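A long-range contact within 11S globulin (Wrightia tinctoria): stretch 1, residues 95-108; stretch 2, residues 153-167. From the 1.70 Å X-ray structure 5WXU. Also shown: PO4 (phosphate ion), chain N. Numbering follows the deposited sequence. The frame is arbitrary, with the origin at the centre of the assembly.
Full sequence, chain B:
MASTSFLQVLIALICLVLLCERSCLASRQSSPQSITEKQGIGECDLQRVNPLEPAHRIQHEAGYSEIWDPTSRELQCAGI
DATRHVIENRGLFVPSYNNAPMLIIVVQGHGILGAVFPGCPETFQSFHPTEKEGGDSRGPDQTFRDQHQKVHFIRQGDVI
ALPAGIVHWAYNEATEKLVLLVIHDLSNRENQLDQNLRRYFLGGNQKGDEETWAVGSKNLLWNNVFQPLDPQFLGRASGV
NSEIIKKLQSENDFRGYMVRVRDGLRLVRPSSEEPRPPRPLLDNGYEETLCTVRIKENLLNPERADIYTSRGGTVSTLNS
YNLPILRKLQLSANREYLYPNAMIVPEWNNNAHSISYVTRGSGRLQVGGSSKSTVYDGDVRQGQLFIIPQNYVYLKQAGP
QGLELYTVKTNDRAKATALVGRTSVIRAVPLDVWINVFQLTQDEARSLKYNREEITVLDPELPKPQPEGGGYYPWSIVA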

ATOM      1  N   PRO B  95      29.316  -7.835 -18.922  1.00 18.13           N
ATOM      2  CA  PRO B  95      28.025  -7.337 -18.526  1.00 17.83           C
ATOM      3  C   PRO B  95      26.884  -7.656 -19.482  1.00 17.62           C
ATOM      4  O   PRO B  95      27.032  -7.625 -20.702  1.00 15.64           O
ATOM      5  N   SER B  96      25.716  -7.939 -18.908  1.00 17.31           N
ATOM      6  CA  SER B  96      24.535  -8.283 -19.649  1.00 16.41           C
ATOM      7  C   SER B  96      23.257  -7.877 -18.863  1.00 16.95           C
ATOM      8  O   SER B  96      23.315  -7.621 -17.647  1.00 16.73           O
ATOM      9  N   TYR B  97      22.167  -7.848 -19.583  1.00 16.94           N
ATOM     10  CA  TYR B  97      20.824  -7.681 -19.000  1.00 16.22           C
ATOM     11  C   TYR B  97      19.901  -8.690 -19.624  1.00 14.79           C
ATOM     12  O   TYR B  97      20.122  -9.173 -20.740  1.00 16.71           O
ATOM     13  N   ASN B  98      18.849  -9.018 -18.886  1.00 14.41           N
ATOM     14  CA  ASN B  98      17.907 -10.019 -19.263  1.00 15.20           C
ATOM     15  C   ASN B  98      16.507  -9.450 -19.242  1.00 16.55           C
ATOM     16  O   ASN B  98      16.256  -8.418 -18.623  1.00 17.33           O
ATOM     17  N   ASN B  99      15.622 -10.182 -19.873  1.00 18.07           N
ATOM     18  CA  ASN B  99      14.181  -9.854 -19.813  1.00 16.40           C
ATOM     19  C   ASN B  99      13.401 -10.394 -18.622  1.00 16.10           C
ATOM     20  O   ASN B  99      12.191 -10.152 -18.481  1.00 17.50           O
ATOM     21  N   ALA B 100      14.068 -11.149 -17.774  1.00 17.08           N
ATOM     22  CA  ALA B 100      13.408 -11.819 -16.642  1.00 18.04           C
ATOM     23  C   ALA B 100      14.270 -11.545 -15.475  1.00 16.92           C
ATOM     24  O   ALA B 100      15.496 -11.513 -15.584  1.00 17.70           O
ATOM     25  N   PRO B 101      13.670 -11.362 -14.300  1.00 14.29           N
ATOM     26  CA  PRO B 101      14.397 -11.311 -13.015  1.00 14.45           C
ATOM     27  C   PRO B 101      14.990 -12.693 -12.661  1.00 14.26           C
ATOM     28  O   PRO B 101      14.622 -13.712 -13.289  1.00 15.47           O
ATOM     29  N   MET B 102      15.931 -12.692 -11.737  1.00 15.41           N
ATOM     30  CA  MET B 102      16.658 -13.908 -11.397  1.00 14.40           C
ATOM     31  C   MET B 102      17.085 -13.893  -9.970  1.00 15.53           C
ATOM     32  O   MET B 102      17.271 -12.829  -9.403  1.00 17.02           O
ATOM     33  N   LEU B 103      17.266 -15.062  -9.366  1.00 14.00           N
ATOM     34  CA  LEU B 103      18.093 -15.257  -8.240  1.00 15.63           C
ATOM     35  C   LEU B 103      19.392 -15.997  -8.685  1.00 17.53           C
ATOM     36  O   LEU B 103      19.341 -16.945  -9.540  1.00 18.70           O
ATOM     37  N   ILE B 104      20.500 -15.520  -8.166  1.00 17.58           N
ATOM     38  CA  ILE B 104      21.837 -16.150  -8.401  1.00 18.08           C
ATOM     39  C   ILE B 104      22.305 -16.772  -7.107  1.00 16.61           C
ATOM     40  O   ILE B 104      22.374 -16.093  -6.094  1.00 19.00           O
ATOM     41  N   ILE B 105      22.593 -18.075  -7.095  1.00 16.87           N
ATOM     42  CA  ILE B 105      23.141 -18.770  -5.928  1.00 16.69           C
ATOM     43  C   ILE B 105      24.637 -18.925  -6.156  1.00 16.87           C
ATOM     44  O   ILE B 105      25.054 -19.448  -7.177  1.00 16.51           O
ATOM     45  N   VAL B 106      25.422 -18.397  -5.259  1.00 16.85           N
ATOM     46  CA  VAL B 106      26.873 -18.576  -5.331  1.00 16.95           C
ATOM     47  C   VAL B 106      27.183 -19.910  -4.692  1.00 19.38           C
ATOM     48  O   VAL B 106      27.260 -20.043  -3.451  1.00 18.49           O
ATOM     49  N   VAL B 107      27.458 -20.888  -5.563  1.00 18.77           N
ATOM     50  CA  VAL B 107      27.627 -22.304  -5.183  1.00 19.45           C
ATOM     51  C   VAL B 107      29.030 -22.565  -4.646  1.00 20.92           C
ATOM     52  O   VAL B 107      29.223 -23.359  -3.713  1.00 20.73           O
ATOM     53  N   GLN B 108      29.991 -21.829  -5.185  1.00 18.88           N
ATOM     54  CA  GLN B 108      31.393 -21.916  -4.802  1.00 24.44           C
ATOM     55  C   GLN B 108      32.120 -20.653  -5.204  1.00 21.47           C
ATOM     56  O   GLN B 108      31.826 -20.089  -6.232  1.00 23.22           O
ATOM     57  N   PHE B 153      30.513  -7.654  -3.000  1.00 22.04           N
ATOM     58  CA  PHE B 153      31.496  -8.688  -2.811  1.00 22.61           C
ATOM     59  C   PHE B 153      30.705  -9.920  -2.483  1.00 20.60           C
ATOM     60  O   PHE B 153      30.077 -10.025  -1.422  1.00 23.23           O
ATOM     61  N   ILE B 154      30.747 -10.873  -3.382  1.00 18.43           N
ATOM     62  CA  ILE B 154      29.925 -12.077  -3.297  1.00 19.33           C
ATOM     63  C   ILE B 154      30.772 -13.280  -2.880  1.00 20.58           C
ATOM     64  O   ILE B 154      32.003 -13.336  -3.116  1.00 19.96           O
ATOM     65  N   ARG B 155      30.120 -14.217  -2.214  1.00 19.29           N
ATOM     66  CA  ARG B 155      30.844 -15.432  -1.735  1.00 22.95           C
ATOM     67  C   ARG B 155      29.893 -16.552  -1.621  1.00 21.68           C
ATOM     68  O   ARG B 155      28.681 -16.340  -1.635  1.00 18.19           O
ATOM     69  N   GLN B 156      30.443 -17.765  -1.480  1.00 20.14           N
ATOM     70  CA  GLN B 156      29.681 -18.960  -1.385  1.00 19.62           C
ATOM     71  C   GLN B 156      28.553 -18.813  -0.330  1.00 18.77           C
ATOM     72  O   GLN B 156      28.814 -18.351   0.814  1.00 20.71           O
ATOM     73  N   GLY B 157      27.339 -19.191  -0.748  1.00 18.51           N
ATOM     74  CA  GLY B 157      26.168 -19.129   0.108  1.00 17.26           C
ATOM     75  C   GLY B 157      25.283 -17.897  -0.173  1.00 18.86           C
ATOM     76  O   GLY B 157      24.138 -17.853   0.286  1.00 17.76           O
ATOM     77  N   ASP B 158      25.826 -16.900  -0.869  1.00 18.03           N
ATOM     78  CA  ASP B 158      25.046 -15.737  -1.294  1.00 19.48           C
ATOM     79  C   ASP B 158      23.952 -16.095  -2.264  1.00 19.31           C
ATOM     80  O   ASP B 158      24.122 -16.888  -3.170  1.00 18.20           O
ATOM     81  N   VAL B 159      22.783 -15.470  -2.070  1.00 19.40           N
ATOM     82  CA  VAL B 159      21.734 -15.540  -3.001  1.00 19.23           C
ATOM     83  C   VAL B 159      21.538 -14.105  -3.374  1.00 18.55           C
ATOM     84  O   VAL B 159      21.290 -13.257  -2.519  1.00 19.25           O
ATOM     85  N   ILE B 160      21.593 -13.826  -4.670  1.00 17.73           N
ATOM     86  CA  ILE B 160      21.574 -12.456  -5.185  1.00 18.59           C
ATOM     87  C   ILE B 160      20.314 -12.309  -6.038  1.00 17.56           C
ATOM     88  O   ILE B 160      20.006 -13.173  -6.833  1.00 18.23           O
ATOM     89  N   ALA B 161      19.613 -11.202  -5.900  1.00 15.05           N
ATOM     90  CA  ALA B 161      18.369 -10.981  -6.556  1.00 15.47           C
ATOM     91  C   ALA B 161      18.472  -9.829  -7.463  1.00 16.88           C
ATOM     92  O   ALA B 161      18.766  -8.695  -6.991  1.00 18.56           O
ATOM     93  N   LEU B 162      18.172 -10.027  -8.744  1.00 16.54           N
ATOM     94  CA  LEU B 162      18.245  -8.904  -9.712  1.00 18.05           C
ATOM     95  C   LEU B 162      17.017  -8.773 -10.581  1.00 16.42           C
ATOM     96  O   LEU B 162      16.514  -9.758 -11.108  1.00 17.89           O
ATOM     97  N   PRO B 163      16.518  -7.546 -10.798  1.00 17.33           N
ATOM     98  CA  PRO B 163      15.420  -7.345 -11.706  1.00 17.03           C
ATOM     99  C   PRO B 163      15.787  -7.571 -13.162  1.00 17.19           C
ATOM    100  O   PRO B 163      16.968  -7.413 -13.604  1.00 16.94           O
ATOM    101  N   ALA B 164      14.728  -7.737 -13.942  1.00 17.18           N
ATOM    102  CA  ALA B 164      14.814  -7.663 -15.397  1.00 15.34           C
ATOM    103  C   ALA B 164      15.294  -6.305 -15.825  1.00 15.50           C
ATOM    104  O   ALA B 164      14.949  -5.274 -15.217  1.00 15.86           O
ATOM    105  N   GLY B 165      16.114  -6.286 -16.888  1.00 15.11           N
ATOM    106  CA  GLY B 165      16.514  -5.053 -17.514  1.00 16.88           C
ATOM    107  C   GLY B 165      17.758  -4.427 -16.981  1.00 15.83           C
ATOM    108  O   GLY B 165      18.222  -3.431 -17.545  1.00 18.58           O
ATOM    109  N   ILE B 166      18.206  -4.916 -15.828  1.00 16.72           N
ATOM    110  CA  ILE B 166      19.307  -4.340 -15.095  1.00 16.28           C
ATOM    111  C   ILE B 166      20.633  -4.989 -15.588  1.00 15.99           C
ATOM    112  O   ILE B 166      20.772  -6.192 -15.595  1.00 16.56           O
ATOM    113  N   VAL B 167      21.602  -4.148 -15.936  1.00 15.94           N
ATOM    114  CA  VAL B 167      22.957  -4.642 -16.282  1.00 16.57           C
ATOM    115  C   VAL B 167      23.683  -5.206 -15.053  1.00 17.17           C
ATOM    116  O   VAL B 167      23.793  -4.550 -14.045  1.00 15.69           O
TER

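Two strands far apart in sequence can be zipped together by their backbones while their side chains sort onto the two faces of the sheet, and this pair from an 11S globulin illustrates the principle well. Strand 158-162 runs antiparallel to strand 102-108, and the two stretches together bury 1055 Å².

Stretch 2 approaches its partner gradually. F153 lies out of reach, but I154, with chi1 in p and chi2 in t, points toward stretch 1 and brings CD1 to 4.1 Å from V106 CG2. The CA-to-CB bond of R155 points away from stretch 1, and the residue contributes through its backbone: R155 O lies 3.4 Å from V106 CB, and R155 N donates to D158 OD2 at 3.0 Å, tying down the type II turn from R155 to D158. Within that turn Q156 points sideways; with chi1 in t its CG rests 3.4 Å from V107 O, and chi2, also t, extends the chain. A water donates to V107 O (2.8 Å) and accepts a weak hydrogen bond from Q156 NE2 (3.4 Å), bridging the two. G157 has the positive phi that calls for glycine, and its N donates to V106 O at 2.8 Å.

D158 (chi1 m) points sideways, its CB 3.9 Å from V106 CG2. V106 itself, a t rotamer directed toward stretch 2, is covered more than any other residue here; it is held in place as V106 N donates to D158 O at 2.9 Å.

From here the side chains alternate. V159 (t) shares a face with A161, L103 and I105. Its CG2 meets I105 CG1 and its CG1 meets L103 CD1, each at 4.2 Å. I160 lies on the other face with L162, M102 and I104; chi1 is m, while chi2 at 142° falls between wells. Its CD1 sits 3.7 Å from V106 CG2 and 3.9 Å from I104 CG2, so one methyl serves two neighbours. A161, small as it is, still meets L103, whose m,t rotamer carries CD2 to 3.6 Å from A161 CB. L162, also m,t, uses CD1 to touch both M102 CE, a tight 3.2 Å, and I104 CD1 at 4.0 Å; the p,t,t conformation of M102 brings its end closer to stretch 2.

Beyond the strand the pattern loosens. P163 points away, but A164 points toward stretch 1, its CB 3.5 Å from N99 O and 4.2 Å from P101 CD. G165, again at positive phi, donates from N to N98 O at 2.8 Å. I166 (m,m) points away at its CA-to-CB bond, yet its carbonyl works: a water donates to I166 O (2.8 Å) and P163 O (3.2 Å) and accepts from N98 N (2.9 Å). V167 (t) closes the contact, its CG1 3.8 Å from P95 CB and its CG2 4.2 Å from Y97 CD1. Pointing away from stretch 2, S96 instead binds the phosphate, S96 OG donating to O1 at 2.7 Å, joined by N98 ND2 at 3.1 Å from the same O1.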

ATOM      1  CB  PRO B  95      28.249  -5.844 -18.486  1.00 18.14           C
ATOM      2  CG  PRO B  95      29.767  -5.652 -18.343  1.00 17.85           C
ATOM      3  CD  PRO B  95      30.263  -6.735 -19.163  1.00 15.56           C
ATOM      4  CB  SER B  96      24.445  -9.799 -19.898  1.00 19.29           C
ATOM      5  OG  SER B  96      24.263 -10.664 -18.728  1.00 18.67           O
ATOM      6  CB  TYR B  97      20.273  -6.287 -19.053  1.00 15.72           C
ATOM      7  CG  TYR B  97      20.043  -5.676 -20.441  1.00 15.44           C
ATOM      8  CD1 TYR B  97      21.118  -5.197 -21.195  1.00 15.96           C
ATOM      9  CD2 TYR B  97      18.834  -5.654 -21.014  1.00 16.74           C
ATOM     10  CE1 TYR B  97      20.917  -4.681 -22.457  1.00 17.21           C
ATOM     11  CE2 TYR B  97      18.635  -5.108 -22.231  1.00 15.49           C
ATOM     12  CZ  TYR B  97      19.692  -4.634 -22.958  1.00 16.54           C
ATOM     13  OH  TYR B  97      19.468  -4.108 -24.235  1.00 18.49           O
ATOM     14  CB  ASN B  98      17.973 -11.192 -18.321  1.00 16.74           C
ATOM     15  CG  ASN B  98      19.362 -11.724 -18.175  1.00 20.09           C
ATOM     16  OD1 ASN B  98      19.950 -11.692 -17.102  1.00 19.51           O
ATOM     17  ND2 ASN B  98      19.902 -12.295 -19.267  1.00 19.47           N
ATOM     18  CB  ASN B  99      13.488 -10.293 -21.098  1.00 17.08           C
ATOM     19  CG  ASN B  99      13.505 -11.770 -21.315  1.00 16.55           C
ATOM     20  OD1 ASN B  99      14.571 -12.367 -21.180  1.00 19.86           O
ATOM     21  ND2 ASN B  99      12.385 -12.369 -21.721  1.00 14.24           N
ATOM     22  CB  ALA B 100      13.308 -13.330 -16.837  1.00 18.98           C
ATOM     23  CB  PRO B 101      13.346 -10.874 -12.042  1.00 15.65           C
ATOM     24  CG  PRO B 101      12.076 -11.472 -12.609  1.00 15.09           C
ATOM     25  CD  PRO B 101      12.204 -11.441 -14.102  1.00 15.81           C
ATOM     26  CB  MET B 102      17.884 -14.021 -12.304  1.00 16.32           C
ATOM     27  CG  MET B 102      18.891 -12.935 -12.012  1.00 18.15           C
ATOM     28  SD  MET B 102      19.977 -12.650 -13.406  1.00 27.83           S
ATOM     29  CE  MET B 102      20.393 -10.989 -13.228  1.00 34.32           C
ATOM     30  CB  LEU B 103      17.388 -16.084  -7.230  1.00 16.72           C
ATOM     31  CG  LEU B 103      16.085 -15.532  -6.675  1.00 18.11           C
ATOM     32  CD1 LEU B 103      15.733 -16.323  -5.460  1.00 19.11           C
ATOM     33  CD2 LEU B 103      16.206 -14.071  -6.281  1.00 19.00           C
ATOM     34  CB  ILE B 104      22.828 -15.103  -8.869  1.00 18.89           C
ATOM     35  CG1 ILE B 104      22.368 -14.487 -10.173  1.00 20.32           C
ATOM     36  CG2 ILE B 104      24.216 -15.774  -9.135  1.00 20.51           C
ATOM     37  CD1 ILE B 104      23.145 -13.311 -10.672  1.00 23.98           C
ATOM     38  CB  ILE B 105      22.508 -20.136  -5.759  1.00 20.71           C
ATOM     39  CG1 ILE B 105      21.036 -19.967  -5.419  1.00 22.08           C
ATOM     40  CG2 ILE B 105      23.208 -20.921  -4.651  1.00 22.27           C
ATOM     41  CD1 ILE B 105      20.290 -21.152  -5.903  1.00 25.77           C
ATOM     42  CB  VAL B 106      27.657 -17.437  -4.696  1.00 18.62           C
ATOM     43  CG1 VAL B 106      29.172 -17.687  -4.962  1.00 19.29           C
ATOM     44  CG2 VAL B 106      27.162 -16.089  -5.250  1.00 20.91           C
ATOM     45  CB  VAL B 107      27.335 -23.205  -6.413  1.00 23.63           C
ATOM     46  CG1 VAL B 107      27.691 -24.652  -6.118  1.00 24.23           C
ATOM     47  CG2 VAL B 107      25.861 -23.179  -6.745  1.00 24.24           C
ATOM     48  CB  GLN B 108      32.028 -23.104  -5.520  1.00 23.81           C
ATOM     49  CG  GLN B 108      33.547 -23.193  -5.453  1.00 27.18           C
ATOM     50  CD  GLN B 108      34.083 -24.365  -6.293  1.00 30.19           C
ATOM     51  OE1 GLN B 108      33.716 -25.517  -6.033  1.00 33.89           O
ATOM     52  NE2 GLN B 108      34.963 -24.082  -7.280  1.00 26.18           N
ATOM     53  CB  PHE B 153      32.487  -8.262  -1.739  1.00 28.29           C
ATOM     54  CG  PHE B 153      33.191  -7.012  -2.102  1.00 33.81           C
ATOM     55  CD1 PHE B 153      32.604  -5.771  -1.862  1.00 39.18           C
ATOM     56  CD2 PHE B 153      34.366  -7.059  -2.806  1.00 40.56           C
ATOM     57  CE1 PHE B 153      33.223  -4.604  -2.255  1.00 42.60           C
ATOM     58  CE2 PHE B 153      34.999  -5.889  -3.203  1.00 40.66           C
ATOM     59  CZ  PHE B 153      34.433  -4.670  -2.931  1.00 42.97           C
ATOM     60  CB  ILE B 154      29.111 -12.348  -4.580  1.00 20.90           C
ATOM     61  CG1 ILE B 154      30.050 -12.627  -5.770  1.00 20.39           C
ATOM     62  CG2 ILE B 154      28.128 -11.204  -4.812  1.00 19.58           C
ATOM     63  CD1 ILE B 154      29.410 -13.157  -7.022  1.00 20.14           C
ATOM     64  CB  ARG B 155      31.531 -15.149  -0.378  1.00 24.44           C
ATOM     65  CG  ARG B 155      30.568 -14.932   0.794  1.00 27.09           C
ATOM     66  CD  ARG B 155      31.290 -14.440   2.053  1.00 32.25           C
ATOM     67  NE  ARG B 155      30.274 -13.962   3.028  1.00 37.62           N
ATOM     68  CZ  ARG B 155      29.691 -14.682   3.997  1.00 39.30           C
ATOM     69  NH1 ARG B 155      29.992 -15.971   4.217  1.00 38.61           N
ATOM     70  NH2 ARG B 155      28.758 -14.105   4.752  1.00 38.97           N
ATOM     71  CB  GLN B 156      30.588 -20.174  -1.016  1.00 22.26           C
ATOM     72  CG  GLN B 156      29.822 -21.495  -0.932  1.00 22.62           C
ATOM     73  CD  GLN B 156      30.705 -22.718  -0.562  1.00 29.78           C
ATOM     74  OE1 GLN B 156      31.860 -22.562  -0.272  1.00 33.32           O
ATOM     75  NE2 GLN B 156      30.091 -23.882  -0.441  1.00 34.85           N
ATOM     76  CB  ASP B 158      25.942 -14.637  -1.881  1.00 18.93           C
ATOM     77  CG  ASP B 158      26.710 -13.866  -0.858  1.00 19.67           C
ATOM     78  OD1 ASP B 158      26.501 -14.009   0.311  1.00 22.67           O
ATOM     79  OD2 ASP B 158      27.556 -13.008  -1.221  1.00 21.94           O
ATOM     80  CB  VAL B 159      20.456 -16.124  -2.422  1.00 19.02           C
ATOM     81  CG1 VAL B 159      19.373 -16.109  -3.461  1.00 19.57           C
ATOM     82  CG2 VAL B 159      20.670 -17.551  -1.976  1.00 20.99           C
ATOM     83  CB  ILE B 160      22.787 -12.203  -6.132  1.00 19.05           C
ATOM     84  CG1 ILE B 160      24.132 -12.495  -5.452  1.00 22.37           C
ATOM     85  CG2 ILE B 160      22.833 -10.806  -6.714  1.00 20.12           C
ATOM     86  CD1 ILE B 160      25.153 -13.147  -6.378  1.00 21.20           C
ATOM     87  CB  ALA B 161      17.260 -10.704  -5.504  1.00 17.51           C
ATOM     88  CB  LEU B 162      19.438  -9.137 -10.640  1.00 20.32           C
ATOM     89  CG  LEU B 162      20.832  -9.069  -9.983  1.00 23.69           C
ATOM     90  CD1 LEU B 162      21.996  -9.438 -10.884  1.00 29.88           C
ATOM     91  CD2 LEU B 162      21.079  -7.702  -9.428  1.00 25.85           C
ATOM     92  CB  PRO B 163      15.033  -5.865 -11.484  1.00 17.62           C
ATOM     93  CG  PRO B 163      15.651  -5.535 -10.171  1.00 19.43           C
ATOM     94  CD  PRO B 163      16.886  -6.302 -10.108  1.00 17.66           C
ATOM     95  CB  ALA B 164      13.478  -7.966 -16.088  1.00 16.53           C
ATOM     96  CB  ILE B 166      19.130  -4.569 -13.609  1.00 17.03           C
ATOM     97  CG1 ILE B 166      17.888  -3.772 -13.145  1.00 19.88           C
ATOM     98  CG2 ILE B 166      20.411  -4.242 -12.809  1.00 17.90           C
ATOM     99  CD1 ILE B 166      18.023  -2.263 -13.184  1.00 23.16           C
ATOM    100  CB  VAL B 167      23.772  -3.526 -16.921  1.00 16.08           C
ATOM    101  CG1 VAL B 167      25.282  -3.937 -17.185  1.00 16.11           C
ATOM    102  CG2 VAL B 167      23.171  -3.036 -18.222  1.00 18.61           C
TER
HETATM  103  P   PO4 N 501      22.960 -13.898 -17.559  1.00 44.29           P
HETATM  104  O1  PO4 N 501      22.855 -12.961 -18.865  1.00 26.75           O
HETATM  105  O2  PO4 N 501      23.625 -13.408 -16.283  1.00 45.13           O
HETATM  106  O3  PO4 N 501      21.550 -13.998 -16.963  1.00 48.11           O
HETATM  107  O4  PO4 N 501      23.216 -15.384 -17.813  1.00 35.10           O
HETATM  108  O   HOH W   1      18.890  -8.206 -16.082  1.00 17.25           O
HETATM  109  O   HOH W   2      27.509 -25.063  -2.348  1.00 28.71           O